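Putative uncharacterized protein (Pseudomonas phage 201phi2-1, PDB 3R4V) is of unknown function but is a phage relative of tubulin with a tubulin-like C-terminal domain and a pocket holding guanosine-5'-diphosphate. Local coordinates at residues M75-E80 and Q105-R109; S231-D235 and I252-D256; V208-E214 and I265-S271. One frame throughout, in Å; residues are numbered along the deposited sequence.

How the contacts relate
Contact 1 joins two helix ends in the N-terminal part of the chain, the part that also holds the guanosine-5'-diphosphate pocket, lined by residues between 11 and 165. Contacts 2 and 3 lie within the tubulin-like C-terminal range and share one sheet: Leu232 N of contact 2 sits 2.8 Å from Ile265 O of contact 3, and Ser231 OG lies 2.7 Å from His266 ND1. In the chain, contact 2 falls between the two strands that contact 3 pairs. Contact 1 stands apart, its centre about 24 Å from that of contact 3 and about 31 Å from that of contact 2.

Contact 1 of 3, residues M75-E80 and Q105-R109; sequences MDTIPE and QLADR
Met75 and Gln105 face each other with their CA atoms 7.6 Å apart, where the end of helix 71-76 and the loop after it run past the C-terminal end of helix 95-108. The contact belongs to the nucleotide-binding part of a tubulin-like fold, in which helices pack against a parallel sheet. Met75 is bent at both chi2 and chi3, which curls its thioether back over Gln105: SD comes within 3.6 Å of Gln105 CB, and CE continues to Leu106 CD2. The same methyl lies over one face of the Arg109 guanidinium, displaced toward its rim. Glu80 approaches the opposite face, its OE2 3.8 Å from Arg109 NE in a long salt bridge; the oxygen is well out of the guanidinium plane, no N-H points at it, and the attraction is probably purely electrostatic.

Arg109 reaches across with its chain extended from CG to NE, and its flat end meets the backbone of the loop. Tyr84 OH is a further hydrogen-bond partner of NH1, while Ile78 and Leu106 both pack on strands 6-10 and 84-89 beneath. Pro79 O takes a weak bond from NH1. The main grip is end-on, both terminal nitrogens closing on the single carbonyl oxygen of Ile78: NH2 donates to Ile78 O at 3.0 Å, close to the carbonyl plane, while NH1 donates to Ile78 O at 3.2 Å from above that plane.

Contact 2 of 3, residues S231-D235 and I252-D256; sequences SLYLD and IMKVD
Ile252, the last residue of strand 247-252, forms a parallel bridge with Tyr233, their CA atoms 5.1 Å apart. Its CA-H points at Tyr233 O, and its CD1 methyl packs on the Tyr233 CB at 4.3 Å. Both side chains leave the sheet on the same face.

At Met253 the backbone N donates to that same carbonyl, 2.8 Å from Tyr233 O, lying above the carbonyl plane. One oxygen thus receives both the N-H and the neighbouring CA-H. The side chain of Met253 crosses that of Leu232 at about a right angle, SD resting 3.8 Å from Leu232 CB. A bend at chi3 (-78°) then sets the methyl against the peptide linking Tyr233 and Leu234, where CE comes 3.6 Å from Leu234 N. Leu232 and Met253 also pack on helix 161-178, through Leu178 and Leu177. A water bridges Met253 O and Leu234 O, though its distance to the latter is doubtfully short.

Lys254 starts its side chain away from 231-235, and its NZ bonds to Asn182 O. Val255 closes the contact: its CB meets Leu234 CD1 at 4.0 Å, and that methyl points end-on at the backbone, touching Met253 O and Val255 N alike.

This is the end of a parallel strand pair at the C-terminal-domain edge of the mixed sheet that runs through the whole tubulin-like fold, where 247-252, one of its two outermost strands, leaves its neighbour 228-233.

Contact 3 of 3, residues V208-E214 and I265-S271; sequences VCELHIE and IHFVINS
Glu210 to Glu214 pair residue for residue with Asn270 to His266, an antiparallel ladder whose strand axes approach to 4.6 Å and run at 160° to each other. Reciprocal backbone hydrogen bonds join the hydrogen-bonded pairs Glu210-Asn270, His212-Val268 and Glu214-His266. Those at the last pair are nearly straight, with His266 N 2.7 Å from Glu214 O. Between them, at the non-hydrogen-bonded positions, CA-H groups lean on the same carbonyls, as Ile269 CA does on Glu210 O.

The polar side chains gather on the face that carries Glu210, His212 and Asn270. The His212 ring presents its edge to the Asn270 amide, the two planes 78° apart. Its NE2 donates to Asn270 OD1 over 2.8 Å; the oxygen lies in the ring plane, whereas the donor stands above the plane of the amide. Asn270 CG, between the backbone N and the carbonyl carbon (chi1 73°), brings OD1 into this position. A water donates to both Asn270 OD1 and Glu210 OE2, so OD1 has two donors, while ND2 bonds to Pro224 O.

Apolar contacts occupy the other face. Leu211 CD1 lies 4.1 Å from Phe267 CB, the two side chains pointing the same way. Ile213 spreads its branches: CG1 reaches Phe267 CD2, and CG2 meets Ile265 CG2 at 3.9 Å. Cys209 CB closes on Ile269 CG2 at 3.6 Å.

In the sheet, strand 208-214 is flanked by 148-154 and strand 264-270 by 228-233, so this pairing joins the parallel N-terminal strands to those of the tubulin-like C-terminal domain. Helices 161-178 and 188-195 pack on the Leu211 and Phe267 face, and helix 217-221 lies against Glu214, His266 and Val268.

Contact 1 of 3, residues M75-E80 and Q105-R109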
ATOM      1  N   MET A  75      -0.669  12.032  13.462  1.00 34.55           N
ATOM      2  CA  MET A  75      -1.286  12.824  12.405  1.00 32.03           C
ATOM      3  C   MET A  75      -0.863  14.293  12.476  1.00 29.14           C
ATOM      4  O   MET A  75      -0.789  14.968  11.455  1.00 33.11           O
ATOM      5  CB  MET A  75      -2.815  12.697  12.429  1.00 29.04           C
ATOM      6  CG  MET A  75      -3.349  11.281  12.115  1.00 26.36           C
ATOM      7  SD  MET A  75      -2.642  10.538  10.631  1.00 29.34           S
ATOM      8  CE  MET A  75      -3.058  11.770   9.402  1.00 27.27           C
ATOM      9  N   ASP A  76      -0.586  14.784  13.679  1.00 36.35           N
ATOM     10  CA  ASP A  76      -0.137  16.166  13.835  1.00 42.25           C
ATOM     11  C   ASP A  76       1.218  16.416  13.180  1.00 40.66           C
ATOM     12  O   ASP A  76       1.550  17.553  12.848  1.00 48.83           O
ATOM     13  CB  ASP A  76      -0.096  16.577  15.309  1.00 54.14           C
ATOM     14  CG  ASP A  76      -1.460  16.974  15.838  1.00 70.46           C
ATOM     15  OD1 ASP A  76      -2.284  17.474  15.041  1.00 75.74           O
ATOM     16  OD2 ASP A  76      -1.710  16.786  17.048  1.00 75.93           O
ATOM     17  N   THR A  77       1.999  15.361  12.992  1.00 40.12           N
ATOM     18  CA  THR A  77       3.289  15.504  12.331  1.00 40.74           C
ATOM     19  C   THR A  77       3.171  15.400  10.811  1.00 36.68           C
ATOM     20  O   THR A  77       4.160  15.540  10.100  1.00 36.95           O
ATOM     21  CB  THR A  77       4.310  14.458  12.821  1.00 38.70           C
ATOM     22  OG1 THR A  77       4.024  13.190  12.224  1.00 35.38           O
ATOM     23  CG2 THR A  77       4.281  14.334  14.349  1.00 41.08           C
ATOM     24  N   ILE A  78       1.970  15.148  10.306  1.00 32.39           N
ATOM     25  CA  ILE A  78       1.792  15.009   8.860  1.00 29.80           C
ATOM     26  C   ILE A  78       1.115  16.253   8.315  1.00 32.72           C
ATOM     27  O   ILE A  78      -0.053  16.501   8.590  1.00 38.39           O
ATOM     28  CB  ILE A  78       0.983  13.738   8.496  1.00 30.25           C
ATOM     29  CG1 ILE A  78       1.689  12.488   9.035  1.00 30.04           C
ATOM     30  CG2 ILE A  78       0.773  13.647   6.977  1.00 22.62           C
ATOM     31  CD1 ILE A  78       0.865  11.200   8.913  1.00 25.80           C
ATOM     32  N   PRO A  79       1.858  17.059   7.549  1.00 37.95           N
ATOM     33  CA  PRO A  79       1.342  18.332   7.036  1.00 39.37           C
ATOM     34  C   PRO A  79       0.138  18.132   6.125  1.00 29.71           C
ATOM     35  O   PRO A  79      -0.025  17.057   5.557  1.00 33.53           O
ATOM     36  CB  PRO A  79       2.507  18.873   6.200  1.00 40.42           C
ATOM     37  CG  PRO A  79       3.703  18.097   6.619  1.00 46.33           C
ATOM     38  CD  PRO A  79       3.207  16.760   7.046  1.00 39.94           C
ATOM     39  N   GLU A  80      -0.693  19.160   5.994  1.00 35.52           N
ATOM     40  CA  GLU A  80      -1.739  19.165   4.981  1.00 36.08           C
ATOM     41  C   GLU A  80      -1.080  19.142   3.611  1.00 39.40           C
ATOM     42  O   GLU A  80      -0.148  19.905   3.349  1.00 37.52           O
ATOM     43  CB  GLU A  80      -2.621  20.408   5.106  1.00 41.49           C
ATOM     44  CG  GLU A  80      -3.454  20.475   6.384  1.00 54.69           C
ATOM     45  CD  GLU A  80      -4.546  19.413   6.439  1.00 64.91           C
ATOM     46  OE1 GLU A  80      -5.071  19.031   5.367  1.00 62.39           O
ATOM     47  OE2 GLU A  80      -4.882  18.962   7.559  1.00 65.89           O
ATOM     48  N   GLN A 105      -7.470   8.282   8.751  1.00 23.40           N
ATOM     49  CA  GLN A 105      -7.352   9.701   9.097  1.00 24.75           C
ATOM     50  C   GLN A 105      -7.281  10.575   7.839  1.00 24.32           C
ATOM     51  O   GLN A 105      -7.843  11.683   7.795  1.00 23.23           O
ATOM     52  CB  GLN A 105      -6.122   9.932   9.976  1.00 22.37           C
ATOM     53  CG  GLN A 105      -6.204   9.248  11.339  1.00 24.72           C
ATOM     54  CD  GLN A 105      -7.361   9.754  12.172  1.00 32.35           C
ATOM     55  OE1 GLN A 105      -7.534  10.961  12.354  1.00 36.47           O
ATOM     56  NE2 GLN A 105      -8.170   8.833  12.676  1.00 39.47           N
ATOM     57  N   LEU A 106      -6.582  10.092   6.822  1.00 22.37           N
ATOM     58  CA  LEU A 106      -6.513  10.832   5.562  1.00 24.29           C
ATOM     59  C   LEU A 106      -7.897  10.924   4.920  1.00 23.76           C
ATOM     60  O   LEU A 106      -8.256  11.949   4.341  1.00 24.52           O
ATOM     61  CB  LEU A 106      -5.517  10.184   4.592  1.00 20.20           C
ATOM     62  CG  LEU A 106      -4.056  10.180   5.028  1.00 18.45           C
ATOM     63  CD1 LEU A 106      -3.223   9.454   3.975  1.00 21.22           C
ATOM     64  CD2 LEU A 106      -3.562  11.607   5.196  1.00 20.52           C
ATOM     65  N   ALA A 107      -8.672   9.844   4.994  1.00 23.00           N
ATOM     66  CA  ALA A 107     -10.046   9.903   4.500  1.00 21.19           C
ATOM     67  C   ALA A 107     -10.843  10.985   5.254  1.00 26.62           C
ATOM     68  O   ALA A 107     -11.607  11.727   4.647  1.00 28.19           O
ATOM     69  CB  ALA A 107     -10.732   8.529   4.602  1.00 18.70           C
ATOM     70  N   ASP A 108     -10.658  11.084   6.572  1.00 23.07           N
ATOM     71  CA  ASP A 108     -11.352  12.117   7.344  1.00 29.74           C
ATOM     72  C   ASP A 108     -10.942  13.535   6.910  1.00 33.86           C
ATOM     73  O   ASP A 108     -11.736  14.467   7.026  1.00 37.60           O
ATOM     74  CB  ASP A 108     -11.144  11.937   8.858  1.00 31.34           C
ATOM     75  CG  ASP A 108     -11.887  10.725   9.429  1.00 29.58           C
ATOM     76  OD1 ASP A 108     -12.752  10.139   8.742  1.00 31.73           O
ATOM     77  OD2 ASP A 108     -11.619  10.368  10.599  1.00 41.17           O
ATOM     78  N   ARG A 109      -9.710  13.694   6.415  1.00 31.20           N
ATOM     79  CA  ARG A 109      -9.250  14.979   5.867  1.00 34.27           C
ATOM     80  C   ARG A 109      -9.870  15.268   4.500  1.00 34.83           C
ATOM     81  O   ARG A 109      -9.625  16.318   3.919  1.00 32.95           O
ATOM     82  CB  ARG A 109      -7.722  15.017   5.710  1.00 27.15           C
ATOM     83  CG  ARG A 109      -6.917  14.913   6.990  1.00 31.13           C
ATOM     84  CD  ARG A 109      -5.423  15.130   6.726  1.00 29.52           C
ATOM     85  NE  ARG A 109      -4.648  15.141   7.967  1.00 31.39           N
ATOM     86  CZ  ARG A 109      -3.340  15.378   8.040  1.00 31.65           C
ATOM     87  NH1 ARG A 109      -2.645  15.641   6.945  1.00 36.74           N
ATOM     88  NH2 ARG A 109      -2.730  15.366   9.219  1.00 32.08           N
TER

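Contact 2 of 3, residues S231-D235 and I252-D256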
ATOM      1  N   SER A 231      -4.109   9.965 -18.008  1.00 23.14           N
ATOM      2  CA  SER A 231      -2.996   9.731 -18.931  1.00 26.17           C
ATOM      3  C   SER A 231      -2.086  10.951 -19.036  1.00 30.60           C
ATOM      4  O   SER A 231      -2.569  12.075 -19.152  1.00 30.30           O
ATOM      5  CB  SER A 231      -3.519   9.363 -20.325  1.00 29.05           C
ATOM      6  OG  SER A 231      -4.197   8.113 -20.289  1.00 31.83           O
ATOM      7  N   LEU A 232      -0.773  10.722 -18.978  1.00 28.83           N
ATOM      8  CA  LEU A 232       0.204  11.777 -19.228  1.00 30.45           C
ATOM      9  C   LEU A 232       0.918  11.518 -20.546  1.00 31.98           C
ATOM     10  O   LEU A 232       1.332  10.395 -20.817  1.00 31.82           O
ATOM     11  CB  LEU A 232       1.232  11.843 -18.102  1.00 25.53           C
ATOM     12  CG  LEU A 232       0.679  12.201 -16.714  1.00 28.71           C
ATOM     13  CD1 LEU A 232       1.796  12.214 -15.686  1.00 28.98           C
ATOM     14  CD2 LEU A 232      -0.037  13.549 -16.763  1.00 29.11           C
ATOM     15  N   TYR A 233       1.070  12.558 -21.360  1.00 29.98           N
ATOM     16  CA  TYR A 233       1.768  12.424 -22.632  1.00 35.15           C
ATOM     17  C   TYR A 233       2.833  13.500 -22.773  1.00 37.45           C
ATOM     18  O   TYR A 233       2.578  14.670 -22.498  1.00 36.28           O
ATOM     19  CB  TYR A 233       0.795  12.566 -23.806  1.00 35.74           C
ATOM     20  CG  TYR A 233      -0.224  11.456 -23.975  1.00 36.11           C
ATOM     21  CD1 TYR A 233       0.102  10.286 -24.647  1.00 38.07           C
ATOM     22  CD2 TYR A 233      -1.516  11.593 -23.490  1.00 32.57           C
ATOM     23  CE1 TYR A 233      -0.826   9.278 -24.826  1.00 38.25           C
ATOM     24  CE2 TYR A 233      -2.461  10.591 -23.666  1.00 32.84           C
ATOM     25  CZ  TYR A 233      -2.106   9.433 -24.334  1.00 34.29           C
ATOM     26  OH  TYR A 233      -3.024   8.427 -24.513  1.00 37.77           O
ATOM     27  N   LEU A 234       4.017  13.109 -23.230  1.00 38.56           N
ATOM     28  CA  LEU A 234       5.061  14.075 -23.567  1.00 38.08           C
ATOM     29  C   LEU A 234       4.849  14.603 -24.984  1.00 42.64           C
ATOM     30  O   LEU A 234       5.027  15.790 -25.248  1.00 42.32           O
ATOM     31  CB  LEU A 234       6.444  13.436 -23.442  1.00 39.33           C
ATOM     32  CG  LEU A 234       7.653  14.321 -23.756  1.00 46.61           C
ATOM     33  CD1 LEU A 234       7.600  15.613 -22.962  1.00 44.58           C
ATOM     34  CD2 LEU A 234       8.935  13.565 -23.455  1.00 45.41           C
ATOM     35  N   ASP A 235       4.468  13.705 -25.888  1.00 40.27           N
ATOM     36  CA  ASP A 235       4.164  14.064 -27.267  1.00 44.77           C
ATOM     37  C   ASP A 235       2.653  14.159 -27.386  1.00 39.60           C
ATOM     38  O   ASP A 235       1.969  13.134 -27.426  1.00 45.29           O
ATOM     39  CB  ASP A 235       4.702  12.986 -28.216  1.00 50.97           C
ATOM     40  CG  ASP A 235       4.540  13.348 -29.685  1.00 57.02           C
ATOM     41  OD1 ASP A 235       3.763  14.274 -30.011  1.00 52.40           O
ATOM     42  OD2 ASP A 235       5.188  12.685 -30.522  1.00 62.20           O
ATOM     43  N   ILE A 252      -0.441  17.072 -20.235  1.00 35.05           N
ATOM     44  CA  ILE A 252       0.699  17.139 -21.148  1.00 35.89           C
ATOM     45  C   ILE A 252       1.969  17.455 -20.384  1.00 36.90           C
ATOM     46  O   ILE A 252       2.070  18.498 -19.741  1.00 42.49           O
ATOM     47  CB  ILE A 252       0.485  18.183 -22.255  1.00 38.36           C
ATOM     48  CG1 ILE A 252      -0.817  17.873 -22.991  1.00 39.44           C
ATOM     49  CG2 ILE A 252       1.680  18.214 -23.205  1.00 45.33           C
ATOM     50  CD1 ILE A 252      -0.965  16.419 -23.360  1.00 40.82           C
ATOM     51  N   MET A 253       2.925  16.533 -20.434  1.00 37.31           N
ATOM     52  CA  MET A 253       4.183  16.693 -19.719  1.00 35.24           C
ATOM     53  C   MET A 253       5.129  17.603 -20.481  1.00 39.03           C
ATOM     54  O   MET A 253       5.011  17.772 -21.698  1.00 43.10           O
ATOM     55  CB  MET A 253       4.846  15.337 -19.467  1.00 34.29           C
ATOM     56  CG  MET A 253       4.015  14.401 -18.623  1.00 37.55           C
ATOM     57  SD  MET A 253       4.880  12.864 -18.275  1.00 35.57           S
ATOM     58  CE  MET A 253       4.661  12.021 -19.846  1.00 38.08           C
ATOM     59  N   LYS A 254       6.077  18.181 -19.758  1.00 41.84           N
ATOM     60  CA  LYS A 254       6.995  19.144 -20.346  1.00 42.73           C
ATOM     61  C   LYS A 254       8.377  18.531 -20.551  1.00 41.22           C
ATOM     62  O   LYS A 254       8.930  17.917 -19.646  1.00 43.86           O
ATOM     63  CB  LYS A 254       7.071  20.394 -19.469  1.00 48.42           C
ATOM     64  CG  LYS A 254       5.805  21.241 -19.521  1.00 55.91           C
ATOM     65  CD  LYS A 254       5.834  22.365 -18.497  1.00 63.17           C
ATOM     66  CE  LYS A 254       4.644  23.299 -18.671  1.00 65.85           C
ATOM     67  NZ  LYS A 254       3.338  22.610 -18.460  1.00 61.56           N
ATOM     68  N   VAL A 255       8.926  18.698 -21.752  1.00 43.28           N
ATOM     69  CA  VAL A 255      10.213  18.091 -22.094  1.00 44.46           C
ATOM     70  C   VAL A 255      11.377  18.619 -21.258  1.00 49.88           C
ATOM     71  O   VAL A 255      12.435  17.993 -21.198  1.00 59.34           O
ATOM     72  CB  VAL A 255      10.537  18.221 -23.610  1.00 47.17           C
ATOM     73  CG1 VAL A 255      10.616  19.693 -24.041  1.00 50.46           C
ATOM     74  CG2 VAL A 255      11.830  17.488 -23.948  1.00 53.77           C
ATOM     75  N   ASP A 256      11.184  19.768 -20.615  1.00 53.33           N
ATOM     76  CA  ASP A 256      12.204  20.327 -19.730  1.00 58.01           C
ATOM     77  C   ASP A 256      11.964  19.937 -18.270  1.00 56.40           C
ATOM     78  O   ASP A 256      12.697  20.369 -17.382  1.00 60.16           O
ATOM     79  CB  ASP A 256      12.276  21.849 -19.866  1.00 69.86           C
ATOM     80  CG  ASP A 256      10.979  22.532 -19.483  1.00 81.18           C
ATOM     81  OD1 ASP A 256       9.898  22.007 -19.824  1.00 78.51           O
ATOM     82  OD2 ASP A 256      11.043  23.601 -18.840  1.00 89.98           O
TER
HETATM   83  O   HOH W   1       5.081  18.192 -24.399  0.78 35.69           O

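Contact 3 of 3, residues V208-E214 and I265-S271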
ATOM      1  N   VAL A 208     -12.250  -1.170  -2.073  1.00 12.56           N
ATOM      2  CA  VAL A 208     -10.838  -1.270  -2.434  1.00 11.90           C
ATOM      3  C   VAL A 208     -10.725  -1.395  -3.953  1.00 13.66           C
ATOM      4  O   VAL A 208     -11.379  -2.247  -4.560  1.00 15.43           O
ATOM      5  CB  VAL A 208     -10.140  -2.457  -1.775  1.00 17.22           C
ATOM      6  CG1 VAL A 208      -8.696  -2.554  -2.277  1.00 16.00           C
ATOM      7  CG2 VAL A 208     -10.121  -2.278  -0.272  1.00 14.91           C
ATOM      8  N   CYS A 209      -9.914  -0.516  -4.546  1.00 13.49           N
ATOM      9  CA  CYS A 209      -9.663  -0.498  -5.971  1.00 13.54           C
ATOM     10  C   CYS A 209      -8.178  -0.696  -6.205  1.00 12.64           C
ATOM     11  O   CYS A 209      -7.378  -0.407  -5.326  1.00 16.30           O
ATOM     12  CB  CYS A 209     -10.027   0.871  -6.538  1.00 13.01           C
ATOM     13  SG  CYS A 209     -11.771   1.248  -6.415  1.00 19.51           S
ATOM     14  N   GLU A 210      -7.811  -1.158  -7.397  1.00 15.21           N
ATOM     15  CA  GLU A 210      -6.399  -1.224  -7.761  1.00 15.89           C
ATOM     16  C   GLU A 210      -5.991  -0.061  -8.644  1.00 20.81           C
ATOM     17  O   GLU A 210      -6.750   0.388  -9.491  1.00 18.27           O
ATOM     18  CB  GLU A 210      -6.085  -2.484  -8.536  1.00 18.00           C
ATOM     19  CG  GLU A 210      -5.956  -3.772  -7.752  1.00 21.79           C
ATOM     20  CD  GLU A 210      -5.535  -4.916  -8.680  1.00 20.49           C
ATOM     21  OE1 GLU A 210      -4.314  -5.142  -8.835  1.00 21.70           O
ATOM     22  OE2 GLU A 210      -6.413  -5.570  -9.292  1.00 20.11           O
ATOM     23  N   LEU A 211      -4.761   0.385  -8.453  1.00 14.77           N
ATOM     24  CA  LEU A 211      -4.124   1.356  -9.319  1.00 17.44           C
ATOM     25  C   LEU A 211      -3.170   0.594 -10.217  1.00 21.15           C
ATOM     26  O   LEU A 211      -2.330  -0.170  -9.738  1.00 19.85           O
ATOM     27  CB  LEU A 211      -3.327   2.339  -8.474  1.00 14.35           C
ATOM     28  CG  LEU A 211      -2.406   3.312  -9.216  1.00 16.53           C
ATOM     29  CD1 LEU A 211      -3.194   4.129 -10.243  1.00 19.87           C
ATOM     30  CD2 LEU A 211      -1.648   4.209  -8.282  1.00 16.98           C
ATOM     31  N   HIS A 212      -3.290   0.818 -11.517  1.00 16.13           N
ATOM     32  CA  HIS A 212      -2.385   0.194 -12.487  1.00 16.84           C
ATOM     33  C   HIS A 212      -1.621   1.311 -13.147  1.00 21.63           C
ATOM     34  O   HIS A 212      -2.219   2.286 -13.597  1.00 21.28           O
ATOM     35  CB  HIS A 212      -3.176  -0.568 -13.550  1.00 20.10           C
ATOM     36  CG  HIS A 212      -4.066  -1.629 -12.991  1.00 20.21           C
ATOM     37  ND1 HIS A 212      -3.686  -2.948 -12.905  1.00 24.58           N
ATOM     38  CD2 HIS A 212      -5.321  -1.562 -12.484  1.00 22.42           C
ATOM     39  CE1 HIS A 212      -4.673  -3.653 -12.378  1.00 25.72           C
ATOM     40  NE2 HIS A 212      -5.673  -2.833 -12.105  1.00 20.23           N
ATOM     41  N   ILE A 213      -0.299   1.175 -13.203  1.00 18.12           N
ATOM     42  CA  ILE A 213       0.540   2.239 -13.743  1.00 21.96           C
ATOM     43  C   ILE A 213       1.270   1.694 -14.962  1.00 20.69           C
ATOM     44  O   ILE A 213       2.171   0.864 -14.835  1.00 24.18           O
ATOM     45  CB  ILE A 213       1.557   2.761 -12.688  1.00 20.31           C
ATOM     46  CG1 ILE A 213       0.829   3.290 -11.439  1.00 26.35           C
ATOM     47  CG2 ILE A 213       2.445   3.844 -13.306  1.00 23.16           C
ATOM     48  CD1 ILE A 213       1.750   3.521 -10.245  1.00 25.72           C
ATOM     49  N   GLU A 214       0.867   2.144 -16.151  1.00 18.92           N
ATOM     50  CA  GLU A 214       1.336   1.521 -17.378  1.00 21.16           C
ATOM     51  C   GLU A 214       1.998   2.564 -18.249  1.00 30.08           C
ATOM     52  O   GLU A 214       1.652   3.743 -18.179  1.00 28.91           O
ATOM     53  CB  GLU A 214       0.158   0.911 -18.147  1.00 25.34           C
ATOM     54  CG  GLU A 214      -0.722   0.006 -17.306  1.00 32.12           C
ATOM     55  CD  GLU A 214       0.007  -1.208 -16.801  1.00 34.39           C
ATOM     56  OE1 GLU A 214       1.049  -1.573 -17.395  1.00 30.54           O
ATOM     57  OE2 GLU A 214      -0.453  -1.790 -15.794  1.00 40.76           O
ATOM     58  N   ILE A 265       2.437   7.852 -19.654  1.00 27.37           N
ATOM     59  CA  ILE A 265       2.174   7.085 -18.437  1.00 23.79           C
ATOM     60  C   ILE A 265       0.671   7.127 -18.208  1.00 25.25           C
ATOM     61  O   ILE A 265       0.077   8.202 -18.271  1.00 29.66           O
ATOM     62  CB  ILE A 265       2.898   7.666 -17.188  1.00 26.34           C
ATOM     63  CG1 ILE A 265       4.361   7.997 -17.501  1.00 29.69           C
ATOM     64  CG2 ILE A 265       2.804   6.694 -15.994  1.00 25.23           C
ATOM     65  CD1 ILE A 265       5.064   8.788 -16.420  1.00 37.23           C
ATOM     66  N   HIS A 266       0.064   5.966 -17.970  1.00 21.03           N
ATOM     67  CA  HIS A 266      -1.375   5.863 -17.728  1.00 19.94           C
ATOM     68  C   HIS A 266      -1.620   5.306 -16.351  1.00 24.79           C
ATOM     69  O   HIS A 266      -1.068   4.269 -15.995  1.00 22.68           O
ATOM     70  CB  HIS A 266      -2.024   4.948 -18.767  1.00 18.90           C
ATOM     71  CG  HIS A 266      -1.680   5.318 -20.180  1.00 23.10           C
ATOM     72  ND1 HIS A 266      -2.350   6.301 -20.876  1.00 24.13           N
ATOM     73  CD2 HIS A 266      -0.718   4.858 -21.011  1.00 25.87           C
ATOM     74  CE1 HIS A 266      -1.821   6.424 -22.079  1.00 27.45           C
ATOM     75  NE2 HIS A 266      -0.824   5.564 -22.187  1.00 28.65           N
ATOM     76  N   PHE A 267      -2.463   5.992 -15.589  1.00 18.37           N
ATOM     77  CA  PHE A 267      -2.774   5.590 -14.222  1.00 17.76           C
ATOM     78  C   PHE A 267      -4.229   5.161 -14.233  1.00 16.89           C
ATOM     79  O   PHE A 267      -5.130   6.006 -14.304  1.00 21.87           O
ATOM     80  CB  PHE A 267      -2.566   6.786 -13.295  1.00 18.60           C
ATOM     81  CG  PHE A 267      -1.162   7.353 -13.334  1.00 20.11           C
ATOM     82  CD1 PHE A 267      -0.786   8.248 -14.329  1.00 23.44           C
ATOM     83  CD2 PHE A 267      -0.226   6.987 -12.390  1.00 21.02           C
ATOM     84  CE1 PHE A 267       0.501   8.770 -14.363  1.00 25.26           C
ATOM     85  CE2 PHE A 267       1.064   7.503 -12.417  1.00 22.79           C
ATOM     86  CZ  PHE A 267       1.431   8.390 -13.406  1.00 23.12           C
ATOM     87  N   VAL A 268      -4.461   3.859 -14.222  1.00 19.69           N
ATOM     88  CA  VAL A 268      -5.808   3.339 -14.423  1.00 17.38           C
ATOM     89  C   VAL A 268      -6.306   2.688 -13.152  1.00 19.78           C
ATOM     90  O   VAL A 268      -5.624   1.850 -12.575  1.00 17.39           O
ATOM     91  CB  VAL A 268      -5.831   2.305 -15.540  1.00 21.29           C
ATOM     92  CG1 VAL A 268      -7.285   1.967 -15.918  1.00 19.64           C
ATOM     93  CG2 VAL A 268      -5.054   2.829 -16.757  1.00 21.65           C
ATOM     94  N   ILE A 269      -7.481   3.103 -12.699  1.00 14.13           N
ATOM     95  CA  ILE A 269      -8.074   2.540 -11.489  1.00 12.66           C
ATOM     96  C   ILE A 269      -9.208   1.592 -11.896  1.00 17.76           C
ATOM     97  O   ILE A 269     -10.073   1.968 -12.674  1.00 19.29           O
ATOM     98  CB  ILE A 269      -8.622   3.664 -10.565  1.00 17.38           C
ATOM     99  CG1 ILE A 269      -7.494   4.611 -10.142  1.00 15.72           C
ATOM    100  CG2 ILE A 269      -9.354   3.076  -9.338  1.00 15.32           C
ATOM    101  CD1 ILE A 269      -7.941   5.816  -9.345  1.00 18.86           C
ATOM    102  N   ASN A 270      -9.207   0.370 -11.361  1.00 13.97           N
ATOM    103  CA  ASN A 270     -10.349  -0.527 -11.507  1.00 18.27           C
ATOM    104  C   ASN A 270     -10.567  -1.222 -10.177  1.00 19.58           C
ATOM    105  O   ASN A 270      -9.912  -0.863  -9.209  1.00 15.57           O
ATOM    106  CB  ASN A 270     -10.139  -1.539 -12.633  1.00 14.30           C
ATOM    107  CG  ASN A 270      -9.147  -2.614 -12.288  1.00 17.55           C
ATOM    108  OD1 ASN A 270      -8.379  -2.493 -11.328  1.00 18.27           O
ATOM    109  ND2 ASN A 270      -9.141  -3.683 -13.083  1.00 22.83           N
ATOM    110  N   SER A 271     -11.471  -2.197 -10.112  1.00 16.14           N
ATOM    111  CA  SER A 271     -11.645  -2.916  -8.838  1.00 14.38           C
ATOM    112  C   SER A 271     -11.987  -4.385  -9.028  1.00 17.93           C
ATOM    113  O   SER A 271     -11.992  -5.138  -8.054  1.00 16.55           O
ATOM    114  CB  SER A 271     -12.703  -2.244  -7.951  1.00 17.39           C
ATOM    115  OG  SER A 271     -14.006  -2.413  -8.516  1.00 18.12           O
TER
HETATM  116  O   HOH W   2      -8.844  -4.553  -9.417  1.00 18.90           O